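Local coordinates for tailspike protein (PDB 6E1R), which is a phage tailspike that probably recognises and hydrolyses capsular polysaccharide on Acinetobacter baumannii cells, working as a trimer, at residues 35-40 with 49-54; 23-28 with 66-71; 79-84 with 109-114. One frame throughout, in Å; residues are numbered along the deposited sequence.

How the contacts relate
All three contacts lie near the start of this chain. Contacts 1 and 2, with centres about 8 Å apart, belong to one small mixed sheet: strand 49-53, half of contact 1, is flanked by strand 34-37 and by strand 70-72 of contact 2, and the hairpin of contact 1 is nested within the loop that contact 2 closes. Contact 3 follows in the chain, its centre about 16 Å from contact 1 and about 20 Å from contact 2, and begins the parallel coil of the body. Tyr-40 packs against Ser-82 and Ala-83, so contact 1 touches contact 3. A small head domain is thus set on the first turn of what is consistent with a parallel beta-helix, one in each of the three subunits.

Contact 1. Residues 35-40 with 49-54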
loop_
_atom_site.group_PDB
_atom_site.type_symbol
_atom_site.label_atom_id
_atom_site.label_comp_id
_atom_site.label_asym_id
_atom_site.label_seq_id
_atom_site.Cartn_x
_atom_site.Cartn_y
_atom_site.Cartn_z
ATOM N N VAL A 35 54.393 6.814 -12.231
ATOM C CA VAL A 35 54.191 7.797 -13.285
ATOM C C VAL A 35 52.764 8.323 -13.187
ATOM O O VAL A 35 51.874 7.675 -12.634
ATOM C CB VAL A 35 54.465 7.192 -14.684
ATOM C CG1 VAL A 35 53.364 6.214 -15.070
ATOM C CG2 VAL A 35 54.635 8.276 -15.740
ATOM N N LEU A 36 52.560 9.524 -13.722
ATOM C CA LEU A 36 51.256 10.176 -13.746
ATOM C C LEU A 36 50.736 10.199 -15.175
ATOM O O LEU A 36 51.376 10.770 -16.064
ATOM C CB LEU A 36 51.339 11.595 -13.182
ATOM C CG LEU A 36 50.134 12.512 -13.430
ATOM C CD1 LEU A 36 48.853 11.935 -12.850
ATOM C CD2 LEU A 36 50.392 13.899 -12.862
HETATM N N MSE A 37 49.581 9.579 -15.394
HETATM C CA MSE A 37 48.942 9.623 -16.700
HETATM C C MSE A 37 47.736 10.552 -16.660
HETATM O O MSE A 37 46.843 10.387 -15.829
HETATM C CB MSE A 37 48.522 8.225 -17.158
HETATM C CG MSE A 37 48.069 8.174 -18.609
HETATM SE SE MSE A 37 47.682 6.374 -19.246
HETATM C CE MSE A 37 45.999 6.076 -18.308
ATOM N N THR A 38 47.722 11.536 -17.554
ATOM C CA THR A 38 46.632 12.506 -17.642
ATOM C C THR A 38 45.761 12.112 -18.830
ATOM O O THR A 38 45.954 12.585 -19.951
ATOM C CB THR A 38 47.167 13.925 -17.781
ATOM O OG1 THR A 38 47.932 14.033 -18.988
ATOM C CG2 THR A 38 48.050 14.278 -16.594
ATOM N N GLY A 39 44.796 11.234 -18.578
ATOM C CA GLY A 39 43.893 10.785 -19.618
ATOM C C GLY A 39 44.351 9.544 -20.357
ATOM O O GLY A 39 45.546 9.359 -20.609
ATOM N N TYR A 40 43.394 8.682 -20.706
ATOM C CA TYR A 40 43.712 7.463 -21.442
ATOM C C TYR A 40 44.182 7.777 -22.857
ATOM O O TYR A 40 45.028 7.060 -23.402
ATOM C CB TYR A 40 42.487 6.546 -21.469
ATOM C CG TYR A 40 42.765 5.095 -21.807
ATOM C CD1 TYR A 40 42.973 4.690 -23.119
ATOM C CD2 TYR A 40 42.802 4.128 -20.810
ATOM C CE1 TYR A 40 43.218 3.364 -23.426
ATOM C CE2 TYR A 40 43.046 2.802 -21.107
ATOM C CZ TYR A 40 43.254 2.425 -22.417
ATOM O OH TYR A 40 43.497 1.104 -22.715
ATOM N N ASP A 49 45.339 8.176 -14.378
ATOM C CA ASP A 49 45.605 7.528 -13.101
ATOM C C ASP A 49 47.113 7.413 -12.929
ATOM O O ASP A 49 47.883 7.619 -13.871
ATOM C CB ASP A 49 44.939 6.152 -13.029
ATOM C CG ASP A 49 44.711 5.687 -11.610
ATOM O OD1 ASP A 49 45.211 6.343 -10.673
ATOM O OD2 ASP A 49 44.020 4.665 -11.433
ATOM N N HIS A 50 47.522 7.086 -11.708
ATOM C CA HIS A 50 48.918 6.800 -11.416
ATOM C C HIS A 50 49.214 5.335 -11.705
ATOM O O HIS A 50 48.348 4.467 -11.566
ATOM C CB HIS A 50 49.250 7.120 -9.957
ATOM C CG HIS A 50 49.220 8.582 -9.638
ATOM N ND1 HIS A 50 49.375 9.069 -8.358
ATOM C CD2 HIS A 50 49.051 9.662 -10.434
ATOM C CE1 HIS A 50 49.305 10.388 -8.382
ATOM N NE2 HIS A 50 49.108 10.774 -9.629
ATOM N N PHE A 51 50.447 5.066 -12.121
ATOM C CA PHE A 51 50.867 3.715 -12.458
ATOM C C PHE A 51 52.204 3.412 -11.800
ATOM O O PHE A 51 53.118 4.241 -11.819
ATOM C CB PHE A 51 50.975 3.517 -13.976
ATOM C CG PHE A 51 49.647 3.432 -14.671
ATOM C CD1 PHE A 51 48.952 4.581 -15.010
ATOM C CD2 PHE A 51 49.087 2.202 -14.978
ATOM C CE1 PHE A 51 47.727 4.506 -15.647
ATOM C CE2 PHE A 51 47.861 2.120 -15.617
ATOM C CZ PHE A 51 47.181 3.274 -15.952
ATOM N N LYS A 52 52.308 2.220 -11.224
ATOM C CA LYS A 52 53.541 1.725 -10.637
ATOM C C LYS A 52 54.052 0.571 -11.484
ATOM O O LYS A 52 53.269 -0.264 -11.944
ATOM C CB LYS A 52 53.322 1.264 -9.193
ATOM C CG LYS A 52 54.585 0.807 -8.482
ATOM C CD LYS A 52 54.298 0.408 -7.044
ATOM C CE LYS A 52 53.918 1.613 -6.199
ATOM N NZ LYS A 52 53.606 1.227 -4.794
ATOM N N TYR A 53 55.361 0.534 -11.707
ATOM C CA TYR A 53 55.938 -0.475 -12.580
ATOM C C TYR A 53 56.181 -1.772 -11.822
ATOM O O TYR A 53 56.563 -1.764 -10.647
ATOM C CB TYR A 53 57.246 0.024 -13.191
ATOM C CG TYR A 53 57.772 -0.855 -14.301
ATOM C CD1 TYR A 53 58.772 -1.787 -14.062
ATOM C CD2 TYR A 53 57.254 -0.766 -15.587
ATOM C CE1 TYR A 53 59.252 -2.597 -15.071
ATOM C CE2 TYR A 53 57.729 -1.571 -16.604
ATOM C CZ TYR A 53 58.728 -2.485 -16.341
ATOM O OH TYR A 53 59.203 -3.289 -17.350
ATOM N N ASP A 54 55.958 -2.891 -12.507
ATOM C CA ASP A 54 56.172 -4.224 -11.953
ATOM C C ASP A 54 56.912 -5.038 -13.004
ATOM O O ASP A 54 56.345 -5.368 -14.051
ATOM C CB ASP A 54 54.845 -4.886 -11.577
ATOM C CG ASP A 54 55.025 -6.105 -10.690
ATOM O OD1 ASP A 54 56.017 -6.843 -10.872
ATOM O OD2 ASP A 54 54.166 -6.331 -9.812
#
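A beta hairpin joins strands 34-37 and 49-53, with Val-35 facing Phe-51 as an antiparallel hydrogen-bonded pair. Val-35 N gives a bond of 2.9 Å to Phe-51 O, and Phe-51 N returns one of 3.0 Å to Val-35 O. Met-37 N also bonds to Asp-49 O at 3.0 Å, while the return bond from Asp-49 N is weak. On one face of the sheet the beta-branched Val-35 lays CG1 against Phe-51 CB, and the selenomethionine Met-37 approaches the Phe-51 ring obliquely. Met-37 CG is anti to the backbone N (chi1 -170°), and the chain bends at chi3 to bring CE within 3.5 Å of Phe-51 CE1. Selenium stands in the sulfur position, SE 5.0 Å from the ring centroid, an oblique Met-aromatic contact allowed by the long, flexible methionine chain. On this face of the small mixed sheet Leu-24 and Trp-70 pack on Val-35 and Phe-51. On the other face Leu-36 and His-50 form a non-hydrogen-bonded pair. Leu-36 CD1 meets the imidazole edge in the ring plane, 3.3 Å from His-50 CD2. Leu-36 also packs on His-50 of the second subunit, placing this face at the trimer interface. An acidic residue suits position 49, where Asp-49 OD1 accepts from His-50 N and from Ser-75 N, and OD2 forms a salt bridge with Lys-72.

Contact 2. Residues 23-28 with 66-71; sequences ELEGLS and VINGWV
Ile-67 to Trp-70 make a type I' beta turn that comes up against segment 23-28, which carries part of helix 21-25, with Asn-68 CA 5.4 Å from Glu-25 CA. Two side-chain N-H groups of the turn segment grip backbone carbonyls of 23-28. Trp-70 NE1 bonds to Leu-27 O at 3.1 Å, nearly straight at 170°, with the oxygen in the indole plane and the nitrogen standing above the carbonyl plane. Asn-68 ND2 reaches Glu-25 O at 3.2 Å, also from above the carbonyl plane; its amide supplies the N-H donor for this carbonyl. The indole is further held by leucines. Leu-24 has CG anti to its backbone N (chi1 -177°), and chi2 of 71° turns CD1 over one face, 3.9 Å from the centroid of the five-membered ring, a CH-pi contact. Leu-27 crosses the ring system at about a right angle and touches Trp-70 CZ2 through CD2. The wide tryptophan thus offers a face to Leu-24 and a polar N-H to the Leu-27 carbonyl. Next to it, Leu-24 CD2 lies 3.9 Å from Ile-67 CD1, while Ile-67 CG2 packs on the aliphatic Glu-25 CB. Tyr-53 meets Trp-70 edge-to-face, and Val-35 and Phe-51 extend the same apolar core. Asn-68 and Gly-69 both have positive phi, which asparagine tolerates and glycine accepts readily: the Asn-Gly pair is the classic centre of the type I' turn in a tight two-residue beta hairpin.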
loop_
_atom_site.group_PDB
_atom_site.type_symbol
_atom_site.label_atom_id
_atom_site.label_comp_id
_atom_site.label_asym_id
_atom_site.label_seq_id
_atom_site.Cartn_x
_atom_site.Cartn_y
_atom_site.Cartn_z
ATOM N N GLU A 23 51.455 6.287 -24.961
ATOM C CA GLU A 23 52.740 6.726 -24.432
ATOM C C GLU A 23 53.155 5.946 -23.191
ATOM O O GLU A 23 54.344 5.923 -22.857
ATOM C CB GLU A 23 52.708 8.226 -24.122
ATOM C CG GLU A 23 54.090 8.844 -23.944
ATOM C CD GLU A 23 54.048 10.346 -23.750
ATOM O OE1 GLU A 23 53.154 10.996 -24.329
ATOM O OE2 GLU A 23 54.909 10.878 -23.017
ATOM N N LEU A 24 52.210 5.296 -22.511
ATOM C CA LEU A 24 52.555 4.521 -21.326
ATOM C C LEU A 24 53.112 3.153 -21.695
ATOM O O LEU A 24 54.086 2.692 -21.089
ATOM C CB LEU A 24 51.333 4.364 -20.421
ATOM C CG LEU A 24 51.590 3.628 -19.104
ATOM C CD1 LEU A 24 52.425 4.489 -18.173
ATOM C CD2 LEU A 24 50.282 3.220 -18.441
ATOM N N GLU A 25 52.508 2.490 -22.684
ATOM C CA GLU A 25 52.942 1.146 -23.047
ATOM C C GLU A 25 54.335 1.157 -23.666
ATOM O O GLU A 25 55.139 0.250 -23.418
ATOM C CB GLU A 25 51.919 0.513 -23.992
ATOM C CG GLU A 25 51.510 1.384 -25.170
ATOM C CD GLU A 25 50.361 0.787 -25.966
ATOM O OE1 GLU A 25 49.893 -0.314 -25.610
ATOM O OE2 GLU A 25 49.929 1.422 -26.952
ATOM N N GLY A 26 54.641 2.171 -24.481
ATOM C CA GLY A 26 55.978 2.300 -25.033
ATOM C C GLY A 26 57.024 2.800 -24.060
ATOM O O GLY A 26 58.220 2.695 -24.350
ATOM N N LEU A 27 56.606 3.347 -22.921
ATOM C CA LEU A 27 57.541 3.886 -21.943
ATOM C C LEU A 27 58.086 2.768 -21.057
ATOM O O LEU A 27 57.324 1.941 -20.546
ATOM C CB LEU A 27 56.859 4.974 -21.110
ATOM C CG LEU A 27 57.682 5.765 -20.090
ATOM C CD1 LEU A 27 57.210 7.206 -20.041
ATOM C CD2 LEU A 27 57.564 5.150 -18.716
ATOM N N SER A 28 59.404 2.754 -20.873
ATOM C CA SER A 28 60.086 1.739 -20.082
ATOM C C SER A 28 60.393 2.261 -18.683
ATOM O O SER A 28 60.562 3.464 -18.472
ATOM C CB SER A 28 61.383 1.305 -20.768
ATOM O OG SER A 28 61.983 0.216 -20.089
ATOM N N VAL A 66 46.889 -3.361 -15.986
ATOM C CA VAL A 66 48.318 -3.510 -16.239
ATOM C C VAL A 66 48.580 -3.219 -17.710
ATOM O O VAL A 66 47.940 -3.808 -18.588
ATOM C CB VAL A 66 48.830 -4.913 -15.862
ATOM C CG1 VAL A 66 50.210 -4.821 -15.232
ATOM C CG2 VAL A 66 47.860 -5.599 -14.917
ATOM N N ILE A 67 49.520 -2.311 -17.974
ATOM C CA ILE A 67 49.858 -1.887 -19.332
ATOM C C ILE A 67 51.376 -2.000 -19.469
ATOM O O ILE A 67 52.118 -1.077 -19.117
ATOM C CB ILE A 67 49.374 -0.467 -19.643
ATOM C CG1 ILE A 67 47.847 -0.400 -19.549
ATOM C CG2 ILE A 67 49.823 -0.038 -21.030
ATOM C CD1 ILE A 67 47.283 0.994 -19.700
ATOM N N ASN A 68 51.844 -3.140 -19.981
ATOM C CA ASN A 68 53.270 -3.406 -20.195
ATOM C C ASN A 68 54.091 -3.144 -18.932
ATOM O O ASN A 68 55.129 -2.481 -18.957
ATOM C CB ASN A 68 53.808 -2.599 -21.378
ATOM C CG ASN A 68 53.421 -3.200 -22.717
ATOM O OD1 ASN A 68 53.123 -4.391 -22.812
ATOM N ND2 ASN A 68 53.432 -2.381 -23.760
ATOM N N GLY A 69 53.609 -3.682 -17.813
ATOM C CA GLY A 69 54.288 -3.588 -16.542
ATOM C C GLY A 69 53.784 -2.488 -15.632
ATOM O O GLY A 69 54.055 -2.530 -14.427
ATOM N N TRP A 70 53.064 -1.510 -16.173
ATOM C CA TRP A 70 52.535 -0.407 -15.381
ATOM C C TRP A 70 51.173 -0.808 -14.831
ATOM O O TRP A 70 50.214 -0.978 -15.591
ATOM C CB TRP A 70 52.453 0.862 -16.223
ATOM C CG TRP A 70 53.798 1.309 -16.690
ATOM C CD1 TRP A 70 54.350 1.110 -17.922
ATOM C CD2 TRP A 70 54.781 2.004 -15.916
ATOM N NE1 TRP A 70 55.612 1.653 -17.966
ATOM C CE2 TRP A 70 55.898 2.208 -16.746
ATOM C CE3 TRP A 70 54.819 2.481 -14.603
ATOM C CZ2 TRP A 70 57.043 2.864 -16.304
ATOM C CZ3 TRP A 70 55.953 3.137 -14.168
ATOM C CH2 TRP A 70 57.051 3.322 -15.017
ATOM N N VAL A 71 51.086 -0.952 -13.512
ATOM C CA VAL A 71 49.856 -1.380 -12.858
ATOM C C VAL A 71 49.067 -0.154 -12.422
ATOM O O VAL A 71 49.624 0.784 -11.838
ATOM C CB VAL A 71 50.149 -2.305 -11.664
ATOM C CG1 VAL A 71 49.196 -3.488 -11.674
ATOM C CG2 VAL A 71 51.580 -2.807 -11.713
#

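Contact 3. Residues 79-84 with 109-114; sequences LTVSAC and RKLVVD
Asp-114 turns its CG between the backbone N and the carbonyl carbon (chi1 46°), and Ser-82 holds OG anti to its carbonyl carbon (chi1 -63°), which brings hydroxyl and carboxylate together. Ser-82 OG donates to Asp-114 OD2 at 2.7 Å, on the syn side and somewhat out of the carboxylate plane. Before this link the two segments pair in parallel, Thr-80 opposite Val-112. Val-112 N bonds to Leu-79 O at 3.0 Å and Val-81 N to Val-112 O at 3.1 Å, so both the N-H and the C=O of Val-112 are used by the 79-84 segment. One step earlier, a water takes the place of a direct bond: it accepts from Leu-79 N and from Arg-109 NE and donates to Lys-110 O. Arg-109 also makes a cation-pi contact with Phe-74. Apolar branches fill the side where Leu-79, Val-81 and Leu-111 lie. Val-81 CG1 packs 3.9 Å from Leu-111 CD1 and 3.8 Å from Val-113 CG2, while Val-81 and Asp-114 slide past each other in opposite directions, Val-81 CG2 3.6 Å from Asp-114 OD1. Branched aliphatic residues suit this layer: helix 94-106 packs on Leu-79 through Thr-103 and Ala-104, and on Leu-111 through Ala-100 and Ala-104. Thr-80 OG1 accepts from Ala-83 N, an ST motif, where the chain enters a short 3-10 segment. The strand-helix-strand unit opens the stacked parallel strands of the body, with strand 129-133 next to 111-113. Chemically, the ladder is closed at both ends by polar links, a water at Arg-109 and Lys-110 and a serine-carboxylate bond at Asp-114; a hydroxyl donor on OD2 is consistent with a carboxylate there and might help stabilise it.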
loop_
_atom_site.group_PDB
_atom_site.type_symbol
_atom_site.label_atom_id
_atom_site.label_comp_id
_atom_site.label_asym_id
_atom_site.label_seq_id
_atom_site.Cartn_x
_atom_site.Cartn_y
_atom_site.Cartn_z
ATOM N N LEU A 79 36.639 2.620 -10.786
ATOM C CA LEU A 79 36.873 2.145 -12.143
ATOM C C LEU A 79 35.925 2.867 -13.094
ATOM O O LEU A 79 34.704 2.821 -12.913
ATOM C CB LEU A 79 36.681 0.632 -12.231
ATOM C CG LEU A 79 36.933 0.006 -13.604
ATOM C CD1 LEU A 79 38.292 0.420 -14.144
ATOM C CD2 LEU A 79 36.824 -1.509 -13.539
ATOM N N THR A 80 36.484 3.519 -14.109
ATOM C CA THR A 80 35.714 4.318 -15.049
ATOM C C THR A 80 35.815 3.707 -16.439
ATOM O O THR A 80 36.800 3.039 -16.769
ATOM C CB THR A 80 36.203 5.776 -15.097
ATOM O OG1 THR A 80 37.554 5.817 -15.573
ATOM C CG2 THR A 80 36.147 6.403 -13.713
ATOM N N VAL A 81 34.778 3.933 -17.251
ATOM C CA VAL A 81 34.796 3.423 -18.620
ATOM C C VAL A 81 35.899 4.103 -19.424
ATOM O O VAL A 81 36.430 3.519 -20.377
ATOM C CB VAL A 81 33.414 3.584 -19.292
ATOM C CG1 VAL A 81 32.296 3.314 -18.297
ATOM C CG2 VAL A 81 33.258 4.961 -19.924
ATOM N N SER A 82 36.266 5.334 -19.058
ATOM C CA SER A 82 37.369 6.005 -19.736
ATOM C C SER A 82 38.685 5.282 -19.502
ATOM O O SER A 82 39.545 5.254 -20.388
ATOM C CB SER A 82 37.483 7.454 -19.259
ATOM O OG SER A 82 36.327 8.199 -19.596
ATOM N N ALA A 83 38.857 4.685 -18.323
ATOM C CA ALA A 83 40.046 3.895 -18.035
ATOM C C ALA A 83 40.059 2.551 -18.751
ATOM O O ALA A 83 41.038 1.809 -18.610
ATOM C CB ALA A 83 40.171 3.678 -16.525
ATOM N N CYS A 84 39.016 2.216 -19.509
ATOM C CA CYS A 84 38.961 0.962 -20.248
ATOM C C CYS A 84 39.028 1.164 -21.758
ATOM O O CYS A 84 38.752 0.223 -22.509
ATOM C CB CYS A 84 37.696 0.184 -19.877
ATOM S SG CYS A 84 37.580 -0.251 -18.126
ATOM N N ARG A 109 33.804 -5.005 -8.626
ATOM C CA ARG A 109 33.756 -3.609 -8.218
ATOM C C ARG A 109 32.850 -2.843 -9.168
ATOM O O ARG A 109 32.622 -3.255 -10.307
ATOM C CB ARG A 109 35.158 -2.989 -8.181
ATOM C CG ARG A 109 35.855 -2.925 -9.530
ATOM C CD ARG A 109 37.295 -2.459 -9.376
ATOM N NE ARG A 109 37.384 -1.158 -8.717
ATOM C CZ ARG A 109 38.496 -0.670 -8.176
ATOM N NH1 ARG A 109 39.616 -1.378 -8.208
ATOM N NH2 ARG A 109 38.486 0.523 -7.597
ATOM N N LYS A 110 32.329 -1.720 -8.679
ATOM C CA LYS A 110 31.361 -0.955 -9.447
ATOM C C LYS A 110 32.025 -0.265 -10.634
ATOM O O LYS A 110 33.219 0.046 -10.618
ATOM C CB LYS A 110 30.663 0.083 -8.566
ATOM C CG LYS A 110 31.523 1.263 -8.152
ATOM C CD LYS A 110 30.708 2.237 -7.314
ATOM C CE LYS A 110 31.457 3.531 -7.055
ATOM N NZ LYS A 110 30.605 4.510 -6.324
ATOM N N LEU A 111 31.231 -0.035 -11.673
ATOM C CA LEU A 111 31.666 0.665 -12.871
ATOM C C LEU A 111 30.979 2.022 -12.940
ATOM O O LEU A 111 29.793 2.144 -12.618
ATOM C CB LEU A 111 31.350 -0.149 -14.126
ATOM C CG LEU A 111 31.717 0.482 -15.469
ATOM C CD1 LEU A 111 33.218 0.708 -15.573
ATOM C CD2 LEU A 111 31.212 -0.379 -16.614
ATOM N N VAL A 112 31.728 3.041 -13.349
ATOM C CA VAL A 112 31.232 4.410 -13.406
ATOM C C VAL A 112 31.397 4.923 -14.828
ATOM O O VAL A 112 32.491 4.842 -15.401
ATOM C CB VAL A 112 31.970 5.324 -12.411
ATOM C CG1 VAL A 112 31.561 6.774 -12.617
ATOM C CG2 VAL A 112 31.694 4.884 -10.982
ATOM N N VAL A 113 30.319 5.456 -15.390
ATOM C CA VAL A 113 30.335 6.063 -16.714
ATOM C C VAL A 113 30.515 7.562 -16.511
ATOM O O VAL A 113 29.621 8.241 -15.996
ATOM C CB VAL A 113 29.054 5.751 -17.499
ATOM C CG1 VAL A 113 29.201 6.185 -18.949
ATOM C CG2 VAL A 113 28.728 4.271 -17.411
ATOM N N ASP A 114 31.672 8.080 -16.916
ATOM C CA ASP A 114 32.041 9.462 -16.643
ATOM C C ASP A 114 31.786 10.403 -17.814
ATOM O O ASP A 114 31.899 11.622 -17.639
ATOM C CB ASP A 114 33.512 9.535 -16.213
ATOM C CG ASP A 114 34.420 8.710 -17.098
ATOM O OD1 ASP A 114 33.918 7.777 -17.760
ATOM O OD2 ASP A 114 35.640 8.983 -17.116
HETATM O O HOH W 1 35.201 1.202 -9.111
#